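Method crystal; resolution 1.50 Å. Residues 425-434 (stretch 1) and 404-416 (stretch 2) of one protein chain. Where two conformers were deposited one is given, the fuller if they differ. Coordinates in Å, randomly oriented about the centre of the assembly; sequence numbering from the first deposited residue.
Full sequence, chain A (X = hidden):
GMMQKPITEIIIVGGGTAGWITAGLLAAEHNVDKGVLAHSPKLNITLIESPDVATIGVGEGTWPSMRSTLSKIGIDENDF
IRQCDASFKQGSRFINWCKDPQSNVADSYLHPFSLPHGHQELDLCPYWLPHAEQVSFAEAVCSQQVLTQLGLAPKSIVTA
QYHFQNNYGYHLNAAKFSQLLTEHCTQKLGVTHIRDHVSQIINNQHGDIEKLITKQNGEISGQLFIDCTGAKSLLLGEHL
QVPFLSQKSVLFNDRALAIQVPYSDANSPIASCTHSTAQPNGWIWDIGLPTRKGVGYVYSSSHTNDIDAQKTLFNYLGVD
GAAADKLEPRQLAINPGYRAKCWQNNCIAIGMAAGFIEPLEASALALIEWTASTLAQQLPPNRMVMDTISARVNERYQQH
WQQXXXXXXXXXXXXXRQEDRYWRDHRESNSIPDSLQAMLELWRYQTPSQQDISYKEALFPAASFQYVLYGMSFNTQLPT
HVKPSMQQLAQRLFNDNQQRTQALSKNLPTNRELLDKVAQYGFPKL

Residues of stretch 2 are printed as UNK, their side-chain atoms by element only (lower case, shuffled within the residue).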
ATOM      1  N   ASP A 425     -24.624   8.991   1.677  1.00  7.98           N
ATOM      2  CA  ASP A 425     -24.052   9.298   3.012  1.00  8.23           C
ATOM      3  C   ASP A 425     -22.576   9.717   2.903  1.00  7.51           C
ATOM      4  O   ASP A 425     -22.160  10.625   3.609  1.00  8.15           O
ATOM      5  CB  ASP A 425     -24.109   8.059   3.900  1.00  7.38           C
ATOM      6  CG  ASP A 425     -25.453   7.807   4.507  1.00  9.70           C
ATOM      7  OD1 ASP A 425     -26.279   8.768   4.603  1.00  9.78           O
ATOM      8  OD2 ASP A 425     -25.628   6.661   5.002  1.00  8.00           O
ATOM      9  N   HIS A 426     -21.852   9.128   1.949  1.00  8.76           N
ATOM     10  CA  HIS A 426     -20.409   9.451   1.778  1.00  7.62           C
ATOM     11  C   HIS A 426     -20.174  10.900   1.364  1.00  8.62           C
ATOM     12  O   HIS A 426     -19.039  11.378   1.520  1.00  9.92           O
ATOM     13  CB  HIS A 426     -19.780   8.516   0.752  1.00  7.14           C
ATOM     14  CG  HIS A 426     -19.029   7.359   1.352  1.00  7.66           C
ATOM     15  ND1 HIS A 426     -17.945   7.536   2.174  1.00  7.12           N
ATOM     16  CD2 HIS A 426     -19.203   6.016   1.249  1.00  7.49           C
ATOM     17  CE1 HIS A 426     -17.483   6.349   2.548  1.00  8.30           C
ATOM     18  NE2 HIS A 426     -18.228   5.403   1.990  1.00  8.63           N
ATOM     19  N   ARG A 427     -21.198  11.585   0.819  1.00  8.22           N
ATOM     20  CA  ARG A 427     -21.080  12.983   0.423  1.00  7.59           C
ATOM     21  C   ARG A 427     -21.531  13.973   1.459  1.00 10.55           C
ATOM     22  O   ARG A 427     -21.495  15.183   1.222  1.00 12.57           O
ATOM     23  CB  ARG A 427     -21.798  13.222  -0.901  1.00  9.27           C
ATOM     24  CG  ARG A 427     -21.269  12.341  -2.018  1.00  9.39           C
ATOM     25  CD  ARG A 427     -21.702  12.729  -3.402  1.00 12.67           C
ATOM     26  NE  ARG A 427     -23.130  12.543  -3.657  1.00 13.78           N
ATOM     27  CZ  ARG A 427     -23.674  11.427  -4.139  1.00 10.09           C
ATOM     28  NH1 ARG A 427     -22.971  10.354  -4.366  1.00  8.93           N
ATOM     29  NH2 ARG A 427     -24.986  11.382  -4.365  1.00 14.18           N
ATOM     30  N   GLU A 428     -21.972  13.484   2.611  1.00  9.78           N
ATOM     31  CA  GLU A 428     -22.435  14.362   3.658  1.00 10.86           C
ATOM     32  C   GLU A 428     -21.267  14.917   4.462  1.00 10.16           C
ATOM     33  O   GLU A 428     -20.327  14.194   4.805  1.00  9.96           O
ATOM     34  CB  GLU A 428     -23.413  13.618   4.550  1.00 13.83           C
ATOM     35  CG  GLU A 428     -24.607  13.031   3.789  1.00 18.41           C
ATOM     36  CD  GLU A 428     -25.912  13.721   3.976  1.00 24.10           C
ATOM     37  OE1 GLU A 428     -25.938  14.815   4.564  1.00 33.61           O
ATOM     38  OE2 GLU A 428     -26.925  13.165   3.481  1.00 24.58           O
ATOM     39  N   SER A 429     -21.358  16.200   4.829  1.00 12.38           N
ATOM     40  CA  SER A 429     -20.217  16.915   5.395  0.50 12.39           C
ATOM     41  C   SER A 429     -19.688  16.330   6.694  1.00 11.13           C
ATOM     42  O   SER A 429     -18.466  16.431   6.973  1.00 13.03           O
ATOM     43  CB  SER A 429     -20.533  18.403   5.602  0.50 12.68           C
ATOM     44  OG  SER A 429     -21.619  18.570   6.490  0.50 15.94           O
ATOM     45  N   ASN A 430     -20.549  15.699   7.501  1.00 11.12           N
ATOM     46  CA  ASN A 430     -20.055  15.187   8.778  1.00 12.83           C
ATOM     47  C   ASN A 430     -19.145  13.994   8.624  1.00 11.77           C
ATOM     48  O   ASN A 430     -18.539  13.571   9.607  1.00 15.22           O
ATOM     49  CB  ASN A 430     -21.191  14.869   9.797  1.00 15.73           C
ATOM     50  CG  ASN A 430     -21.937  13.499   9.552  1.00 19.97           C
ATOM     51  OD1 ASN A 430     -22.185  13.096   8.407  1.00 13.75           O
ATOM     52  ND2 ASN A 430     -22.372  12.831  10.666  1.00 19.34           N
ATOM     53  N   SER A 431     -19.057  13.451   7.408  1.00  9.99           N
ATOM     54  CA  SER A 431     -18.199  12.324   7.102  1.00  8.46           C
ATOM     55  C   SER A 431     -16.953  12.730   6.334  1.00  8.47           C
ATOM     56  O   SER A 431     -16.153  11.867   6.013  1.00  8.09           O
ATOM     57  CB  SER A 431     -18.975  11.263   6.290  1.00  7.91           C
ATOM     58  OG  SER A 431     -19.123  11.611   4.918  1.00  8.92           O
ATOM     59  N   ILE A 432     -16.802  14.027   6.040  1.00  9.25           N
ATOM     60  CA  ILE A 432     -15.700  14.539   5.219  1.00  8.51           C
ATOM     61  C   ILE A 432     -14.739  15.333   6.097  1.00  7.96           C
ATOM     62  O   ILE A 432     -15.151  16.330   6.678  1.00 10.49           O
ATOM     63  CB  ILE A 432     -16.202  15.454   4.123  1.00  8.40           C
ATOM     64  CG1 ILE A 432     -17.237  14.736   3.242  1.00  8.41           C
ATOM     65  CG2 ILE A 432     -14.979  15.894   3.288  1.00 10.21           C
ATOM     66  CD1 ILE A 432     -17.954  15.589   2.250  1.00 11.94           C
ATOM     67  N   PRO A 433     -13.483  14.874   6.214  1.00  8.25           N
ATOM     68  CA  PRO A 433     -12.530  15.656   7.023  1.00 10.11           C
ATOM     69  C   PRO A 433     -12.429  17.120   6.606  1.00  9.49           C
ATOM     70  O   PRO A 433     -12.496  17.406   5.431  1.00  9.31           O
ATOM     71  CB  PRO A 433     -11.231  14.897   6.857  1.00 11.66           C
ATOM     72  CG  PRO A 433     -11.646  13.485   6.537  1.00 10.92           C
ATOM     73  CD  PRO A 433     -12.875  13.637   5.716  1.00  9.94           C
ATOM     74  N   ASP A 434     -12.251  18.015   7.570  1.00 11.79           N
ATOM     75  CA  ASP A 434     -12.155  19.412   7.233  1.00  9.81           C
ATOM     76  C   ASP A 434     -11.029  19.662   6.242  1.00  9.57           C
ATOM     77  O   ASP A 434     -11.166  20.516   5.369  1.00 10.94           O
ATOM     78  CB  ASP A 434     -11.850  20.241   8.486  1.00 13.36           C
ATOM     79  CG  ASP A 434     -12.972  20.275   9.464  1.00 17.97           C
ATOM     80  OD1 ASP A 434     -14.135  19.984   9.111  1.00 23.29           O
ATOM     81  OD2 ASP A 434     -12.657  20.673  10.622  1.00 24.99           O
ATOM     82  N   UNK A 404      -3.759   9.693   3.970  1.00  7.22           N
ATOM     83  CA  UNK A 404      -4.371   8.422   3.558  1.00  7.78           C
ATOM     84  C   UNK A 404      -5.886   8.553   3.711  1.00  7.88           C
ATOM     85  O   UNK A 404      -6.650   8.215   2.819  1.00  8.16           O
ATOM     86  c   UNK A 404      -1.658   6.157   5.031  1.00 11.48           C
ATOM     87  c   UNK A 404      -3.828   7.267   4.419  1.00  7.83           C
ATOM     88  c   UNK A 404      -4.753   6.071   4.315  1.00 10.42           C
ATOM     89  c   UNK A 404      -2.404   6.917   4.011  1.00 11.03           C
ATOM     90  N   UNK A 405      -6.355   9.047   4.850  1.00  7.46           N
ATOM     91  CA  UNK A 405      -7.785   9.116   5.081  1.00  7.89           C
ATOM     92  C   UNK A 405      -8.441  10.037   4.035  1.00  8.42           C
ATOM     93  O   UNK A 405      -9.487   9.730   3.427  1.00  8.95           O
ATOM     94  c   UNK A 405      -7.604   8.506   7.521  1.00  8.55           C
ATOM     95  c   UNK A 405      -8.091   7.105   7.282  1.00 11.40           C
ATOM     96  c   UNK A 405      -8.135   9.525   6.508  1.00  9.18           C
ATOM     97  c   UNK A 405      -9.671   9.688   6.654  1.00 11.04           C
ATOM     98  N   UNK A 406      -7.806  11.173   3.794  1.00  7.53           N
ATOM     99  CA  UNK A 406      -8.373  12.135   2.874  1.00  7.04           C
ATOM    100  C   UNK A 406      -8.359  11.588   1.446  1.00  8.51           C
ATOM    101  O   UNK A 406      -9.317  11.766   0.686  1.00  8.94           O
ATOM    102  o   UNK A 406      -7.174  15.372   4.215  1.00 16.42           O
ATOM    103  c   UNK A 406      -7.575  13.454   2.894  1.00  6.29           C
ATOM    104  o   UNK A 406      -8.669  13.907   4.992  1.00 13.14           O
ATOM    105  c   UNK A 406      -7.837  14.282   4.126  1.00 10.15           C
ATOM    106  N   UNK A 407      -7.260  10.947   1.066  1.00  6.17           N
ATOM    107  CA  UNK A 407      -7.135  10.418  -0.293  1.00  7.35           C
ATOM    108  C   UNK A 407      -8.168   9.312  -0.529  1.00  8.03           C
ATOM    109  O   UNK A 407      -8.836   9.276  -1.566  1.00  8.05           O
ATOM    110  c   UNK A 407      -4.769   7.775  -3.580  1.00  8.45           C
ATOM    111  c   UNK A 407      -5.169   8.561  -4.635  1.00  9.05           C
ATOM    112  c   UNK A 407      -5.708   9.925  -0.591  1.00  8.53           C
ATOM    113  c   UNK A 407      -5.932  10.225  -3.080  1.00  7.82           C
ATOM    114  c   UNK A 407      -5.524   9.449  -2.013  1.00  7.69           C
ATOM    115  c   UNK A 407      -5.752   9.783  -4.403  1.00  8.69           C
ATOM    116  c   UNK A 407      -4.965   8.211  -2.275  1.00  9.01           C
ATOM    117  N   UNK A 408      -8.286   8.390   0.424  1.00  6.87           N
ATOM    118  CA  UNK A 408      -9.304   7.334   0.295  1.00  7.00           C
ATOM    119  C   UNK A 408     -10.689   7.926   0.243  1.00  7.35           C
ATOM    120  O   UNK A 408     -11.482   7.597  -0.620  1.00  8.05           O
ATOM    121  c   UNK A 408      -6.783   5.665   0.820  1.00 10.55           C
ATOM    122  c   UNK A 408      -8.189   5.208   1.198  1.00  8.53           C
ATOM    123  c   UNK A 408      -9.190   6.341   1.433  1.00  6.69           C
ATOM    124  c   UNK A 408      -8.158   4.266   2.401  1.00  8.29           C
ATOM    125  N   UNK A 409     -10.986   8.848   1.159  1.00  7.37           N
ATOM    126  CA  UNK A 409     -12.326   9.458   1.189  1.00  7.13           C
ATOM    127  C   UNK A 409     -12.661  10.163  -0.125  1.00  7.72           C
ATOM    128  O   UNK A 409     -13.821  10.140  -0.575  1.00  8.42           O
ATOM    129  c   UNK A 409     -16.255  10.804   2.984  1.00  9.82           C
ATOM    130  c   UNK A 409     -14.951  10.080   2.709  1.00  9.16           C
ATOM    131  c   UNK A 409     -13.792  11.119   2.489  1.00  8.39           C
ATOM    132  n   UNK A 409     -17.319   9.927   3.625  1.00  7.44           N
ATOM    133  c   UNK A 409     -12.427  10.429   2.352  1.00  7.22           C
ATOM    134  N   UNK A 410     -11.669  10.809  -0.743  1.00  6.74           N
ATOM    135  CA  UNK A 410     -11.856  11.461  -2.049  1.00  8.16           C
ATOM    136  C   UNK A 410     -12.529  10.532  -3.060  1.00  6.31           C
ATOM    137  O   UNK A 410     -13.314  10.973  -3.874  1.00  8.45           O
ATOM    138  c   UNK A 410     -11.247  13.943  -3.894  1.00 10.29           C
ATOM    139  c   UNK A 410     -10.484  11.901  -2.618  1.00  7.84           C
ATOM    140  c   UNK A 410      -9.079  12.916  -4.487  1.00  9.99           C
ATOM    141  c   UNK A 410     -10.515  12.652  -3.969  1.00  8.58           C
ATOM    142  N   UNK A 411     -12.141   9.249  -3.055  1.00  7.27           N
ATOM    143  CA  UNK A 411     -12.654   8.276  -4.015  1.00  8.00           C
ATOM    144  C   UNK A 411     -14.167   8.180  -3.898  1.00  7.17           C
ATOM    145  O   UNK A 411     -14.853   7.937  -4.915  1.00  8.85           O
ATOM    146  c   UNK A 411     -12.066   6.887  -3.810  1.00  7.76           C
ATOM    147  c   UNK A 411      -9.933   5.983  -5.002  1.00  8.16           C
ATOM    148  c   UNK A 411      -8.432   7.090  -3.856  1.00  8.83           C
ATOM    149  n   UNK A 411      -8.588   6.193  -4.816  1.00  9.20           N
ATOM    150  c   UNK A 411     -10.597   6.759  -4.112  1.00  7.40           C
ATOM    151  n   UNK A 411      -9.628   7.461  -3.413  1.00  8.41           N
ATOM    152  N   UNK A 412     -14.688   8.310  -2.697  1.00  7.57           N
ATOM    153  CA  UNK A 412     -16.134   8.221  -2.455  1.00  9.08           C
ATOM    154  C   UNK A 412     -16.845   9.533  -2.683  1.00  8.23           C
ATOM    155  O   UNK A 412     -17.959   9.580  -3.201  1.00  8.76           O
ATOM    156  c   UNK A 412     -14.673   6.185  -0.062  1.00  8.18           C
ATOM    157  o   UNK A 412     -14.589   2.567   0.278  1.00  8.92           O
ATOM    158  c   UNK A 412     -14.242   4.916   0.267  1.00  7.94           C
ATOM    159  c   UNK A 412     -15.911   6.410  -0.668  1.00  7.97           C
ATOM    160  c   UNK A 412     -16.412   7.778  -1.010  1.00  8.69           C
ATOM    161  c   UNK A 412     -16.679   5.292  -0.951  1.00  9.27           C
ATOM    162  c   UNK A 412     -16.226   4.051  -0.649  1.00  8.27           C
ATOM    163  c   UNK A 412     -15.022   3.844  -0.041  1.00  7.32           C
ATOM    164  N   UNK A 413     -16.251  10.613  -2.212  1.00  6.99           N
ATOM    165  CA  UNK A 413     -16.994  11.895  -2.113  0.50  8.63           C
ATOM    166  C   UNK A 413     -17.400  12.460  -3.452  1.00 10.00           C
ATOM    167  O   UNK A 413     -18.407  13.164  -3.559  1.00 12.30           O
ATOM    168  c   UNK A 413     -16.979  14.383  -1.485  0.50  8.45           C
ATOM    169  c   UNK A 413     -16.190  13.012  -1.430  0.50 10.54           C
ATOM    170  c   UNK A 413     -15.915  12.680  -0.041  0.50 13.70           C
ATOM    171  N   UNK A 414     -16.589  12.191  -4.478  1.00  8.65           N
ATOM    172  CA  UNK A 414     -16.847  12.742  -5.804  1.00  8.49           C
ATOM    173  C   UNK A 414     -17.596  11.791  -6.751  1.00 10.23           C
ATOM    174  O   UNK A 414     -17.747  12.073  -7.957  1.00 11.08           O
ATOM    175  c   UNK A 414     -15.569  13.292  -6.451  1.00  8.62           C
ATOM    176  c   UNK A 414     -14.591  12.176  -6.773  1.00  9.61           C
ATOM    177  c   UNK A 414     -13.232  12.679  -7.279  1.00  9.29           C
ATOM    178  c   UNK A 414     -14.950  14.349  -5.544  1.00 11.07           C
ATOM    179  N   UNK A 415     -18.117  10.704  -6.204  1.00  8.54           N
ATOM    180  CA  UNK A 415     -19.062   9.888  -6.960  1.00  8.61           C
ATOM    181  C   UNK A 415     -20.355  10.647  -7.219  1.00  9.08           C
ATOM    182  O   UNK A 415     -20.732  11.554  -6.471  1.00  9.77           O
ATOM    183  c   UNK A 415     -19.407   8.600  -6.182  1.00 10.08           C
ATOM    184  o   UNK A 415     -20.234   7.758  -6.995  1.00 11.21           O
ATOM    185  N   UNK A 416     -21.049  10.219  -8.282  1.00 10.62           N
ATOM    186  CA  UNK A 416     -22.390  10.727  -8.576  0.50 12.17           C
ATOM    187  C   UNK A 416     -23.439   9.653  -8.304  1.00 13.45           C
ATOM    188  O   UNK A 416     -24.632   9.823  -8.631  1.00 14.79           O
ATOM    189  n   UNK A 416     -22.103  14.416 -11.630  0.50 32.64           N
ATOM    190  o   UNK A 416     -22.008  12.400 -12.635  0.50 26.08           O
ATOM    191  c   UNK A 416     -21.634  12.460 -10.270  0.50 16.86           C
ATOM    192  c   UNK A 416     -21.928  13.094 -11.619  0.50 29.64           C
ATOM    193  c   UNK A 416     -22.485  11.229 -10.020  0.50 14.45           C
TER
HETATM  194  O   HOH W   1     -20.718   9.119  -3.113  1.00  9.58           O

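Position 404 has four side-chain carbons, forked at the first, with one arm two carbons long. It lies out of reach of stretch 1. This is Ile404.

Position 405 repeats that pattern of four carbons. Its CA-to-CB bond points toward stretch 1, and a carbon lies 4.3 Å from Pro433 CG. It is Ile405, and the touching atom is CG2.

Position 406 has two carbons, the second carrying two oxygens. One oxygen is 3.3 Å from Pro433 CB. The carboxylate directly on CB makes it Asp406.

Position 407 has one carbon and then a six-carbon ring without a hydroxyl. It is Phe407, out of reach.

Position 408 has four carbons forked at the second, also out of reach: Leu408.

Position 409 has four carbons in a row ending in nitrogen. The nitrogen is 2.8 Å from Ser431 OG and 2.9 Å from His426 ND1. This is Lys409.

Position 410 has four carbons forked at the second and makes no contact. It is Leu410.

Position 411 has one carbon and a five-membered ring of three carbons and two nitrogens. It is His411. Its ND1 donates to Phe407 O at 2.7 Å.

Position 412 has one carbon and a six-carbon ring bearing one oxygen. The ring lies over a face of the His426 ring. It is Tyr412.

Position 413 has three carbons, forked at the first. One is 4.0 Å from Ile432 CD1. It is Val413, the last helical residue.

Position 414 has four carbons, forked at the first with one longer arm, and points away. It is Ile414, the first to leave helical phi/psi.

Position 415 has one carbon and one oxygen: Ser415. Its backbone O is 3.3 Å from Arg427 NH1.

Position 416 has three carbons, the third carrying one oxygen and one nitrogen. It is Gln416; its CA lies over a face of the Arg427 guanidinium.

The contact centres on Lys409. Its NZ donates to Ser431 OG and His426 ND1, and weakly to His426 O at 3.1 Å. Ser431 OG in turn donates to Glu428 O at 2.9 Å, so the lysine joins the helix to a braced turn. The His426 and Tyr412 rings form an offset stack, with centroids 3.9 Å apart and planes at 12°. NZ meets the histidine ring at its edge. Ile432 and Pro433 add apolar packing against Val413 and Ile405. Near the helix end, water 1 accepts from Arg427 NH1 at 2.9 Å and donates to Tyr412 O at 2.8 Å.

Stretch 2, residues 404-416: IIDFLKLHYVISQ
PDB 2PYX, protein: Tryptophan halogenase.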